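DPS family dna-binding stress response protein (Thermosynechococcus elongatus, PDB 2C41) binds and oxidises iron as an antioxidant member of the Dps family, assembles with its copies into a twelve-subunit particle, and probably also binds DNA. Local coordinates at the interface of chains A and B and the interface of chains A and C. Residues are numbered along the deposited sequence; one frame, centred on the assembly and turned at random. Chains: chain A/B/C, DPS family dna-binding stress response protein.

Contact 1: the interface of chains A and B. Residues chain A 40, 42-43; chain B 42-43, 46-47, 50, 149.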
loop_
_atom_site.group_PDB
_atom_site.type_symbol
_atom_site.label_atom_id
_atom_site.label_comp_id
_atom_site.label_asym_id
_atom_site.label_seq_id
_atom_site.Cartn_x
_atom_site.Cartn_y
_atom_site.Cartn_z
ATOM N N LEU A 40 33.129 0.386 7.298
ATOM C CA LEU A 40 31.900 1.173 7.399
ATOM C C LEU A 40 31.112 1.141 6.090
ATOM O O LEU A 40 30.177 1.925 5.908
ATOM C CB LEU A 40 32.213 2.633 7.788
ATOM C CG LEU A 40 33.213 2.835 8.931
ATOM C CD1 LEU A 40 33.550 4.310 9.135
ATOM C CD2 LEU A 40 32.749 2.199 10.253
ATOM N N ARG A 42 28.708 -0.593 4.308
ATOM C CA ARG A 42 27.253 -0.587 4.120
ATOM C C ARG A 42 26.643 0.724 4.627
ATOM O O ARG A 42 25.847 1.366 3.907
ATOM C CB ARG A 42 26.586 -1.808 4.753
ATOM C CG ARG A 42 25.068 -1.824 4.578
ATOM C CD ARG A 42 24.412 -2.973 5.336
ATOM N NE ARG A 42 22.949 -2.857 5.301
ATOM C CZ ARG A 42 22.229 -2.020 6.048
ATOM N NH1 ARG A 42 22.810 -1.198 6.926
ATOM N NH2 ARG A 42 20.904 -2.006 5.912
ATOM N N ASP A 43 27.027 1.123 5.842
ATOM C CA ASP A 43 26.505 2.349 6.465
ATOM C C ASP A 43 26.741 3.571 5.574
ATOM O O ASP A 43 25.814 4.342 5.299
ATOM C CB ASP A 43 27.128 2.562 7.852
ATOM C CG ASP A 43 26.295 3.489 8.752
ATOM O OD1 ASP A 43 25.047 3.453 8.669
ATOM O OD2 ASP A 43 26.891 4.235 9.568
ATOM N N ARG B 42 25.002 -3.477 14.238
ATOM C CA ARG B 42 23.737 -3.278 13.527
ATOM C C ARG B 42 23.950 -3.341 12.008
ATOM O O ARG B 42 23.212 -4.038 11.295
ATOM C CB ARG B 42 23.044 -1.982 13.951
ATOM C CG ARG B 42 21.721 -1.742 13.220
ATOM C CD ARG B 42 21.183 -0.351 13.493
ATOM N NE ARG B 42 20.040 -0.046 12.634
ATOM C CZ ARG B 42 20.127 0.359 11.366
ATOM N NH1 ARG B 42 21.310 0.517 10.786
ATOM N NH2 ARG B 42 19.022 0.600 10.673
ATOM N N ASP B 43 24.968 -2.625 11.524
ATOM C CA ASP B 43 25.288 -2.597 10.093
ATOM C C ASP B 43 25.515 -4.002 9.522
ATOM O O ASP B 43 24.937 -4.362 8.496
ATOM C CB ASP B 43 26.513 -1.707 9.828
ATOM C CG ASP B 43 26.580 -1.214 8.381
ATOM O OD1 ASP B 43 25.511 -0.892 7.803
ATOM O OD2 ASP B 43 27.705 -1.118 7.835
ATOM N N LEU B 46 22.446 -6.436 9.739
ATOM C CA LEU B 46 21.595 -6.157 8.575
ATOM C C LEU B 46 22.176 -6.688 7.262
ATOM O O LEU B 46 21.458 -7.316 6.488
ATOM C CB LEU B 46 21.279 -4.662 8.457
ATOM C CG LEU B 46 20.268 -4.166 9.500
ATOM C CD1 LEU B 46 20.278 -2.639 9.617
ATOM C CD2 LEU B 46 18.855 -4.700 9.196
ATOM N N LEU B 47 23.466 -6.438 7.022
ATOM C CA LEU B 47 24.123 -6.917 5.803
ATOM C C LEU B 47 23.896 -8.414 5.623
ATOM O O LEU B 47 23.461 -8.858 4.566
ATOM C CB LEU B 47 25.628 -6.618 5.824
ATOM C CG LEU B 47 26.404 -7.132 4.608
ATOM C CD1 LEU B 47 26.171 -6.249 3.388
ATOM C CD2 LEU B 47 27.885 -7.249 4.913
ATOM N N GLU B 50 20.316 -9.256 4.796
ATOM C CA GLU B 50 19.966 -8.794 3.456
ATOM C C GLU B 50 20.520 -9.723 2.386
ATOM O O GLU B 50 19.779 -10.187 1.522
ATOM C CB GLU B 50 20.463 -7.367 3.251
ATOM C CG GLU B 50 19.642 -6.350 4.023
ATOM C CD GLU B 50 20.309 -4.993 4.120
ATOM O OE1 GLU B 50 21.507 -4.883 3.808
ATOM O OE2 GLU B 50 19.621 -4.031 4.516
ATOM N N PHE B 149 34.329 -4.407 2.989
ATOM C CA PHE B 149 34.536 -4.435 4.445
ATOM C C PHE B 149 35.967 -4.783 4.846
ATOM O O PHE B 149 36.408 -4.430 5.941
ATOM C CB PHE B 149 33.551 -5.404 5.121
ATOM C CG PHE B 149 32.192 -4.818 5.344
ATOM C CD1 PHE B 149 31.238 -4.849 4.338
ATOM C CD2 PHE B 149 31.864 -4.221 6.565
ATOM C CE1 PHE B 149 29.964 -4.294 4.542
ATOM C CE2 PHE B 149 30.597 -3.672 6.776
ATOM C CZ PHE B 149 29.647 -3.706 5.758
HETATM O O HOH W 1 23.613 0.949 8.877
#
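A:Arg42 and B:Glu50 anchor a polar, heterologous interface between two copies of the subunit, which joins neighbours that are not related by an exact two-fold and probably surrounds a three-fold axis of the dodecamer. The arginine lies in the first turn of helix 41-68 of its own chain and reaches along the same helix of chain B. Its CG is anti to the backbone N (chi1 180°) and the chain runs extended to NE, which carries the guanidinium past B:Asp43 to meet the tip of B:Glu50. There it grips the carboxylate side-on: A:Arg42 NE donates to B:Glu50 OE1 at 2.9 Å, and A:Arg42 NH2 forms a salt bridge with OE2 of B:Glu50 at 2.8 Å. Both oxygens are met on the syn side, with the two planes turned 38° apart. The remaining terminal nitrogen, A:Arg42 NH1, forms a second salt bridge, to B:Asp43 OD1 at 2.9 Å, so two acids fix the rotation of the guanidinium. B:Leu46 CB lies over one face of this group, 3.7 Å from A:Arg42 CZ, while the ring of B:Phe149 puts CZ against A:Arg42 CB. The backbone N of A:Asp43 donates to B:Asp43 OD2 at 3.1 Å, and water 1 joins A:Asp43 OD1 to B:Asp43 OD1, at 2.9 Å from each of these oxygens.

Contact 2: the interface of chains A and C. Residues chain A 19, 59-60, 63-64, 73-75, 80; chain C 30, 33-34.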
loop_
_atom_site.group_PDB
_atom_site.type_symbol
_atom_site.label_atom_id
_atom_site.label_comp_id
_atom_site.label_asym_id
_atom_site.label_seq_id
_atom_site.Cartn_x
_atom_site.Cartn_y
_atom_site.Cartn_z
ATOM N N GLN A 19 20.981 25.207 -9.583
ATOM C CA GLN A 19 20.617 23.980 -10.287
ATOM C C GLN A 19 21.859 23.191 -10.698
ATOM O O GLN A 19 21.925 21.976 -10.481
ATOM C CB GLN A 19 19.760 24.284 -11.515
ATOM C CG GLN A 19 19.437 23.037 -12.329
ATOM C CD GLN A 19 19.142 23.343 -13.789
ATOM O OE1 GLN A 19 19.094 22.436 -14.629
ATOM N NE2 GLN A 19 18.938 24.617 -14.097
ATOM N N ILE A 59 17.279 19.045 -8.213
ATOM C CA ILE A 59 17.627 19.379 -9.604
ATOM C C ILE A 59 16.388 19.830 -10.380
ATOM O O ILE A 59 16.381 20.910 -10.966
ATOM C CB ILE A 59 18.341 18.216 -10.334
ATOM C CG1 ILE A 59 19.626 17.829 -9.591
ATOM C CG2 ILE A 59 18.637 18.595 -11.806
ATOM C CD1 ILE A 59 20.204 16.463 -9.980
ATOM N N ASP A 60 15.334 19.017 -10.347
ATOM C CA ASP A 60 14.110 19.332 -11.080
ATOM C C ASP A 60 13.408 20.560 -10.499
ATOM O O ASP A 60 12.862 21.380 -11.235
ATOM C CB ASP A 60 13.164 18.123 -11.106
ATOM C CG ASP A 60 12.047 18.278 -12.129
ATOM O OD1 ASP A 60 10.896 18.478 -11.697
ATOM O OD2 ASP A 60 12.321 18.203 -13.359
ATOM N N ALA A 63 15.424 23.658 -11.571
ATOM C CA ALA A 63 15.332 23.828 -13.024
ATOM C C ALA A 63 13.951 24.349 -13.430
ATOM O O ALA A 63 13.831 25.313 -14.188
ATOM C CB ALA A 63 15.642 22.518 -13.731
ATOM N N GLU A 64 12.903 23.739 -12.883
ATOM C CA GLU A 64 11.550 24.142 -13.248
ATOM C C GLU A 64 11.169 25.511 -12.665
ATOM O O GLU A 64 10.335 26.214 -13.232
ATOM C CB GLU A 64 10.536 23.037 -12.929
ATOM C CG GLU A 64 10.868 21.766 -13.739
ATOM C CD GLU A 64 9.698 20.825 -13.957
ATOM O OE1 GLU A 64 8.802 20.745 -13.086
ATOM O OE2 GLU A 64 9.703 20.144 -15.006
ATOM N N PRO A 73 16.208 26.914 -17.619
ATOM C CA PRO A 73 17.226 26.360 -16.738
ATOM C C PRO A 73 18.512 26.091 -17.518
ATOM O O PRO A 73 18.535 26.235 -18.750
ATOM C CB PRO A 73 16.602 25.037 -16.278
ATOM C CG PRO A 73 15.752 24.608 -17.441
ATOM C CD PRO A 73 15.221 25.895 -18.037
ATOM N N VAL A 74 19.573 25.721 -16.805
ATOM C CA VAL A 74 20.720 25.085 -17.450
ATOM C C VAL A 74 20.187 23.764 -17.982
ATOM O O VAL A 74 19.380 23.107 -17.306
ATOM C CB VAL A 74 21.866 24.793 -16.449
ATOM C CG1 VAL A 74 23.084 24.275 -17.185
ATOM C CG2 VAL A 74 22.228 26.036 -15.647
ATOM N N ALA A 75 20.596 23.381 -19.186
ATOM C CA ALA A 75 20.044 22.166 -19.810
ATOM C C ALA A 75 21.053 21.386 -20.657
ATOM O O ALA A 75 20.998 20.155 -20.721
ATOM C CB ALA A 75 18.803 22.510 -20.641
ATOM N N TYR A 80 26.873 22.425 -17.337
ATOM C CA TYR A 80 26.819 22.251 -15.879
ATOM C C TYR A 80 28.122 22.615 -15.161
ATOM O O TYR A 80 28.104 23.362 -14.185
ATOM C CB TYR A 80 26.334 20.842 -15.489
ATOM C CG TYR A 80 24.843 20.616 -15.733
ATOM C CD1 TYR A 80 23.884 21.342 -15.028
ATOM C CD2 TYR A 80 24.399 19.673 -16.664
ATOM C CE1 TYR A 80 22.516 21.145 -15.240
ATOM C CE2 TYR A 80 23.028 19.463 -16.884
ATOM C CZ TYR A 80 22.092 20.208 -16.164
ATOM O OH TYR A 80 20.727 20.024 -16.353
ATOM N N LYS C 30 16.270 15.239 -19.427
ATOM C CA LYS C 30 15.843 16.320 -18.546
ATOM C C LYS C 30 15.719 17.629 -19.323
ATOM O O LYS C 30 14.728 18.361 -19.168
ATOM C CB LYS C 30 16.778 16.443 -17.331
ATOM C CG LYS C 30 16.650 15.281 -16.314
ATOM C CD LYS C 30 15.195 14.999 -15.853
ATOM C CE LYS C 30 14.541 16.184 -15.122
ATOM N NZ LYS C 30 13.386 15.763 -14.241
ATOM N N HIS C 33 12.484 17.314 -21.256
ATOM C CA HIS C 33 11.439 17.447 -20.233
ATOM C C HIS C 33 11.176 18.925 -19.905
ATOM O O HIS C 33 10.030 19.374 -19.922
ATOM C CB HIS C 33 11.868 16.668 -18.971
ATOM C CG HIS C 33 10.908 16.739 -17.820
ATOM N ND1 HIS C 33 9.677 16.117 -17.835
ATOM C CD2 HIS C 33 11.035 17.286 -16.584
ATOM C CE1 HIS C 33 9.072 16.306 -16.675
ATOM N NE2 HIS C 33 9.873 17.009 -15.897
ATOM N N TRP C 34 12.240 19.684 -19.644
ATOM C CA TRP C 34 12.093 21.078 -19.224
ATOM C C TRP C 34 11.746 22.025 -20.369
ATOM O O TRP C 34 10.975 22.973 -20.179
ATOM C CB TRP C 34 13.358 21.591 -18.527
ATOM C CG TRP C 34 13.717 20.870 -17.281
ATOM C CD1 TRP C 34 12.856 20.391 -16.320
ATOM C CD2 TRP C 34 15.039 20.546 -16.841
ATOM N NE1 TRP C 34 13.572 19.782 -15.311
ATOM C CE2 TRP C 34 14.913 19.857 -15.611
ATOM C CE3 TRP C 34 16.326 20.768 -17.371
ATOM C CZ2 TRP C 34 16.028 19.405 -14.886
ATOM C CZ3 TRP C 34 17.433 20.302 -16.668
ATOM C CH2 TRP C 34 17.278 19.631 -15.430
HETATM O O HOH W 2 9.181 17.499 -13.376
#
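A:Asp60, A:Ala63 and A:Glu64 line one side of helix 41-68 and face C:Lys30 and C:Trp34 on helix 6-35, while A:Pro73 and A:Val74 add an extended stretch of loop backbone. The indole of C:Trp34 is inserted between these elements. A:Ala63 CB sits on one face, 3.3 Å from C:Trp34 CE2, as a CH-pi contact, and the carbonyl O of C:Lys30 lies over the opposite face. At the rim, A:Tyr80 OH approaches C:Trp34 CZ3 in the ring plane, and A:Gln19 OE1 comes in tip to tip. C:Trp34 NE1 donates to A:Asp60 OD2 at 2.8 Å in a nearly straight bond (163° at the hydrogen). C:Lys30, its chain bent at chi2 and chi3, brings NZ to the same A:Asp60 OD2 at 2.8 Å as a salt bridge; the two donors arrive from opposite faces of the carboxylate plane. C:His33 NE2 reaches A:Asp60 OD1 through water 2, part of the ferroxidase centre shared by the dimer. An alanine in place of C:Trp34 would probably open a gap over A:Ala63 and leave A:Asp60 OD2 without its indole donor, its carboxylate freer to turn. The patch lies where the C-terminal part of one subunit's helix 41-68 meets the end of its partner's first helix, within the two-fold dimer interface.

Contact 3: the interface of chains A and B. Residues chain A 34, 36-39, 41-42; chain B 144-145, 148-149.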
loop_
_atom_site.group_PDB
_atom_site.type_symbol
_atom_site.label_atom_id
_atom_site.label_comp_id
_atom_site.label_asym_id
_atom_site.label_seq_id
_atom_site.Cartn_x
_atom_site.Cartn_y
_atom_site.Cartn_z
ATOM N N TRP A 34 29.706 4.948 -4.756
ATOM C CA TRP A 34 30.368 3.865 -5.481
ATOM C C TRP A 34 31.755 3.518 -4.946
ATOM O O TRP A 34 32.132 2.346 -4.923
ATOM C CB TRP A 34 30.470 4.190 -6.986
ATOM C CG TRP A 34 29.145 4.335 -7.693
ATOM C CD1 TRP A 34 28.001 3.611 -7.464
ATOM C CD2 TRP A 34 28.836 5.245 -8.757
ATOM N NE1 TRP A 34 26.999 4.032 -8.308
ATOM C CE2 TRP A 34 27.487 5.028 -9.115
ATOM C CE3 TRP A 34 29.571 6.231 -9.442
ATOM C CZ2 TRP A 34 26.848 5.767 -10.128
ATOM C CZ3 TRP A 34 28.939 6.960 -10.447
ATOM C CH2 TRP A 34 27.591 6.715 -10.786
ATOM N N THR A 36 33.257 4.395 -1.890
ATOM C CA THR A 36 33.493 4.232 -0.457
ATOM C C THR A 36 33.909 2.778 -0.156
ATOM O O THR A 36 33.616 1.860 -0.920
ATOM C CB THR A 36 32.298 4.747 0.384
ATOM O OG1 THR A 36 32.703 4.929 1.753
ATOM C CG2 THR A 36 31.121 3.799 0.293
ATOM N N TYR A 37 34.639 2.588 0.938
ATOM C CA TYR A 37 35.285 1.311 1.207
ATOM C C TYR A 37 35.604 1.214 2.691
ATOM O O TYR A 37 35.505 2.207 3.417
ATOM C CB TYR A 37 36.566 1.180 0.370
ATOM C CG TYR A 37 37.603 2.251 0.652
ATOM C CD1 TYR A 37 38.652 2.010 1.546
ATOM C CD2 TYR A 37 37.539 3.497 0.028
ATOM C CE1 TYR A 37 39.606 2.987 1.826
ATOM C CE2 TYR A 37 38.488 4.487 0.299
ATOM C CZ TYR A 37 39.517 4.224 1.191
ATOM O OH TYR A 37 40.460 5.185 1.461
ATOM N N GLY A 38 35.993 0.021 3.133
ATOM C CA GLY A 38 36.393 -0.187 4.521
ATOM C C GLY A 38 35.251 -0.749 5.351
ATOM O O GLY A 38 34.157 -0.983 4.825
ATOM N N PRO A 39 35.501 -0.974 6.655
ATOM C CA PRO A 39 34.524 -1.621 7.545
ATOM C C PRO A 39 33.207 -0.863 7.757
ATOM O O PRO A 39 32.273 -1.431 8.333
ATOM C CB PRO A 39 35.280 -1.753 8.876
ATOM C CG PRO A 39 36.731 -1.591 8.530
ATOM C CD PRO A 39 36.764 -0.667 7.351
ATOM N N PHE A 41 31.469 0.220 5.193
ATOM C CA PHE A 41 30.950 0.266 3.815
ATOM C C PHE A 41 29.434 0.359 3.720
ATOM O O PHE A 41 28.923 1.259 3.074
ATOM C CB PHE A 41 31.415 -0.919 2.954
ATOM C CG PHE A 41 30.857 -0.882 1.543
ATOM C CD1 PHE A 41 31.397 -0.026 0.589
ATOM C CD2 PHE A 41 29.766 -1.676 1.186
ATOM C CE1 PHE A 41 30.871 0.020 -0.722
ATOM C CE2 PHE A 41 29.232 -1.638 -0.115
ATOM C CZ PHE A 41 29.791 -0.790 -1.065
ATOM N N ARG A 42 28.708 -0.593 4.308
ATOM C CA ARG A 42 27.253 -0.587 4.120
ATOM C C ARG A 42 26.643 0.724 4.627
ATOM O O ARG A 42 25.847 1.366 3.907
ATOM C CB ARG A 42 26.586 -1.808 4.753
ATOM C CG ARG A 42 25.068 -1.824 4.578
ATOM C CD ARG A 42 24.412 -2.973 5.336
ATOM N NE ARG A 42 22.949 -2.857 5.301
ATOM C CZ ARG A 42 22.229 -2.020 6.048
ATOM N NH1 ARG A 42 22.810 -1.198 6.926
ATOM N NH2 ARG A 42 20.904 -2.006 5.912
ATOM N N TRP B 144 31.302 -8.213 -3.887
ATOM C CA TRP B 144 31.808 -6.847 -3.867
ATOM C C TRP B 144 31.570 -6.174 -2.507
ATOM O O TRP B 144 32.506 -5.641 -1.917
ATOM C CB TRP B 144 31.222 -6.036 -5.036
ATOM C CG TRP B 144 31.280 -4.547 -4.835
ATOM C CD1 TRP B 144 32.375 -3.795 -4.481
ATOM C CD2 TRP B 144 30.195 -3.633 -4.979
ATOM N NE1 TRP B 144 32.025 -2.471 -4.391
ATOM C CE2 TRP B 144 30.693 -2.342 -4.690
ATOM C CE3 TRP B 144 28.846 -3.776 -5.333
ATOM C CZ2 TRP B 144 29.889 -1.199 -4.743
ATOM C CZ3 TRP B 144 28.040 -2.633 -5.369
ATOM C CH2 TRP B 144 28.570 -1.366 -5.076
ATOM N N PHE B 145 30.333 -6.215 -2.010
ATOM C CA PHE B 145 30.013 -5.674 -0.677
ATOM C C PHE B 145 30.952 -6.204 0.396
ATOM O O PHE B 145 31.547 -5.438 1.154
ATOM C CB PHE B 145 28.582 -6.021 -0.278
ATOM C CG PHE B 145 27.577 -4.960 -0.627
ATOM C CD1 PHE B 145 27.317 -4.638 -1.959
ATOM C CD2 PHE B 145 26.868 -4.307 0.374
ATOM C CE1 PHE B 145 26.374 -3.659 -2.294
ATOM C CE2 PHE B 145 25.917 -3.322 0.054
ATOM C CZ PHE B 145 25.668 -3.002 -1.280
ATOM N N GLU B 148 34.593 -5.020 0.224
ATOM C CA GLU B 148 34.750 -3.646 0.698
ATOM C C GLU B 148 35.004 -3.561 2.211
ATOM O O GLU B 148 35.820 -2.761 2.659
ATOM C CB GLU B 148 33.551 -2.783 0.285
ATOM C CG GLU B 148 33.421 -2.578 -1.240
ATOM C CD GLU B 148 34.706 -2.061 -1.881
ATOM O OE1 GLU B 148 35.066 -2.511 -3.003
ATOM O OE2 GLU B 148 35.371 -1.210 -1.249
ATOM N N PHE B 149 34.329 -4.407 2.989
ATOM C CA PHE B 149 34.536 -4.435 4.445
ATOM C C PHE B 149 35.967 -4.783 4.846
ATOM O O PHE B 149 36.408 -4.430 5.941
ATOM C CB PHE B 149 33.551 -5.404 5.121
ATOM C CG PHE B 149 32.192 -4.818 5.344
ATOM C CD1 PHE B 149 31.238 -4.849 4.338
ATOM C CD2 PHE B 149 31.864 -4.221 6.565
ATOM C CE1 PHE B 149 29.964 -4.294 4.542
ATOM C CE2 PHE B 149 30.597 -3.672 6.776
ATOM C CZ PHE B 149 29.647 -3.706 5.758
#
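The ring of A:Phe41 packs against the helix 126-149 of chain B with B:Glu148 CB over one face and B:Phe145 CD2 at its edge. In this contact between Dps subunits, each a ferritin-like helical bundle, A:Phe41 in turn points CE2 at the centre of the B:Phe145 ring, an edge-to-face pair with planes at 86° and centroids 5.0 Å apart. Its CZ lies over a face of B:Trp144, 3.7 Å from CZ2 of that indole, and its CB rests over the rim of the B:Phe149 ring. The phenyl group takes this place because CG is anti to the backbone N (chi1 179°), projecting from the start of helix 41-68. B:Glu148 lays its aliphatic part over the ring face, CB standing 3.5 Å from A:Phe41 CD1. An alanine at A:Phe41 would probably open a gap among B:Trp144, B:Phe145 and B:Glu148, leaving the B:Phe145 ring without its edge-on partner. In the loop before helix 41-68, A:Gly38 N donates to the carbonyl O of B:Glu148 at 2.8 Å, near the C-terminal end of helix 126-149 of chain B. The glycine has a positive phi (97°), a conformation that most other residues would adopt less readily. Its neighbour A:Pro39 sets CA 3.8 Å from CD2 of B:Phe149.

Contact 4: the interface of chains A and C. Residues chain A 30, 33-34, 45; chain C 60, 64, 67.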
loop_
_atom_site.group_PDB
_atom_site.type_symbol
_atom_site.label_atom_id
_atom_site.label_comp_id
_atom_site.label_asym_id
_atom_site.label_seq_id
_atom_site.Cartn_x
_atom_site.Cartn_y
_atom_site.Cartn_z
ATOM N N LYS A 30 27.231 10.280 -5.890
ATOM C CA LYS A 30 27.315 8.982 -6.569
ATOM C C LYS A 30 28.740 8.434 -6.540
ATOM O O LYS A 30 28.937 7.251 -6.272
ATOM C CB LYS A 30 26.759 9.040 -7.992
ATOM C CG LYS A 30 25.236 9.251 -8.071
ATOM C CD LYS A 30 24.430 8.247 -7.218
ATOM C CE LYS A 30 24.573 6.805 -7.725
ATOM N NZ LYS A 30 23.475 5.916 -7.185
ATOM N N HIS A 33 29.203 7.173 -2.998
ATOM C CA HIS A 33 28.395 5.939 -2.949
ATOM C C HIS A 33 29.157 4.751 -3.554
ATOM O O HIS A 33 29.290 3.703 -2.921
ATOM C CB HIS A 33 27.082 6.183 -3.701
ATOM C CG HIS A 33 26.157 5.007 -3.752
ATOM N ND1 HIS A 33 25.555 4.486 -2.630
ATOM C CD2 HIS A 33 25.672 4.300 -4.802
ATOM C CE1 HIS A 33 24.755 3.493 -2.980
ATOM N NE2 HIS A 33 24.807 3.357 -4.294
ATOM N N TRP A 34 29.706 4.948 -4.756
ATOM C CA TRP A 34 30.368 3.865 -5.481
ATOM C C TRP A 34 31.755 3.518 -4.946
ATOM O O TRP A 34 32.132 2.346 -4.923
ATOM C CB TRP A 34 30.470 4.190 -6.986
ATOM C CG TRP A 34 29.145 4.335 -7.693
ATOM C CD1 TRP A 34 28.001 3.611 -7.464
ATOM C CD2 TRP A 34 28.836 5.245 -8.757
ATOM N NE1 TRP A 34 26.999 4.032 -8.308
ATOM C CE2 TRP A 34 27.487 5.028 -9.115
ATOM C CE3 TRP A 34 29.571 6.231 -9.442
ATOM C CZ2 TRP A 34 26.848 5.767 -10.128
ATOM C CZ3 TRP A 34 28.939 6.960 -10.447
ATOM C CH2 TRP A 34 27.591 6.715 -10.786
ATOM N N HIS A 45 27.798 3.599 2.238
ATOM C CA HIS A 45 27.171 3.350 0.935
ATOM C C HIS A 45 25.724 3.860 0.985
ATOM O O HIS A 45 25.284 4.582 0.084
ATOM C CB HIS A 45 27.257 1.845 0.613
ATOM C CG HIS A 45 26.796 1.440 -0.764
ATOM N ND1 HIS A 45 27.459 1.799 -1.919
ATOM C CD2 HIS A 45 25.796 0.610 -1.151
ATOM C CE1 HIS A 45 26.861 1.247 -2.961
ATOM N NE2 HIS A 45 25.851 0.518 -2.523
ATOM N N ASP C 60 23.290 3.628 -12.137
ATOM C CA ASP C 60 23.803 2.877 -10.994
ATOM C C ASP C 60 24.113 1.416 -11.353
ATOM O O ASP C 60 25.092 0.852 -10.870
ATOM C CB ASP C 60 22.831 2.962 -9.812
ATOM C CG ASP C 60 23.472 2.532 -8.501
ATOM O OD1 ASP C 60 23.119 1.440 -8.017
ATOM O OD2 ASP C 60 24.338 3.273 -7.970
ATOM N N GLU C 64 27.892 0.188 -10.913
ATOM C CA GLU C 64 28.186 -0.835 -9.918
ATOM C C GLU C 64 28.654 -2.149 -10.554
ATOM O O GLU C 64 29.369 -2.920 -9.913
ATOM C CB GLU C 64 27.013 -1.003 -8.958
ATOM C CG GLU C 64 26.721 0.306 -8.206
ATOM C CD GLU C 64 26.084 0.085 -6.858
ATOM O OE1 GLU C 64 25.383 -0.941 -6.678
ATOM O OE2 GLU C 64 26.293 0.953 -5.983
ATOM N N LEU C 67 32.336 -2.156 -10.374
ATOM C CA LEU C 67 32.799 -2.511 -9.018
ATOM C C LEU C 67 32.746 -4.023 -8.786
ATOM O O LEU C 67 33.658 -4.599 -8.174
ATOM C CB LEU C 67 31.958 -1.820 -7.945
ATOM C CG LEU C 67 32.167 -0.366 -7.471
ATOM C CD1 LEU C 67 33.585 0.135 -7.629
ATOM C CD2 LEU C 67 31.191 0.583 -8.106
HETATM O O HOH W 3 23.177 1.596 -5.446
HETATM O O HOH W 4 24.312 -0.905 -4.311
#
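A:His33 and A:His45 face C:Asp60 and C:Glu64 across the two-fold dimer interface, forming the ferroxidase centre typical of Dps proteins, in which both subunits supply the iron ligands. No metal is modelled here; water 3 and water 4, 3.0 Å apart, stand between the side chains. The two histidines hold each other: A:His33 ND1 donates to the backbone O of A:His45 at 2.7 Å, and A:His45 ND1 returns a bond to the backbone O of A:His33. With each CG anti to its own backbone N (chi1 179° for A:His33), both imidazoles direct NE2 toward the waters. A:His33 NE2 meets water 3 at 2.7 Å, and this water also lies close to C:Asp60 OD1 and C:Glu64 OE2. C:Glu64, extended beyond CG, reaches tip to tip toward A:His45, their planes 24° apart. The other oxygen of C:Asp60, OD2, is held by A:Lys30 NZ and A:Trp34 NE1, which leaves OD1 directed to the water; these second-shell donors thus orient the acid. C:Leu67 CD2 packs 3.8 Å from A:Trp34 CB. Water 4 completes the bridge, accepting or donating 2.8 Å from A:His45 NE2 and 2.6 Å from C:Glu64 OE1.

Contacts 1 and 3 belong to the A-B interface, their C-alpha centres about 9 Å apart, and share A:Arg42 and B:Phe149, so the salt bridges and the aromatic packing work side by side. Contacts 2 and 4 belong to the two-fold A-C interface, with their C-alpha centres about 24 Å apart; they use the same residue types with the chains exchanged, which points to two equivalent iron sites in each dimer. Contact 4 lies about 10 Å from contact 3, between C-alpha centres, and shares A:Trp34 with it. Helix 41-68 of chain A takes part in all four, tying the iron centres to the assembly of the dodecamer.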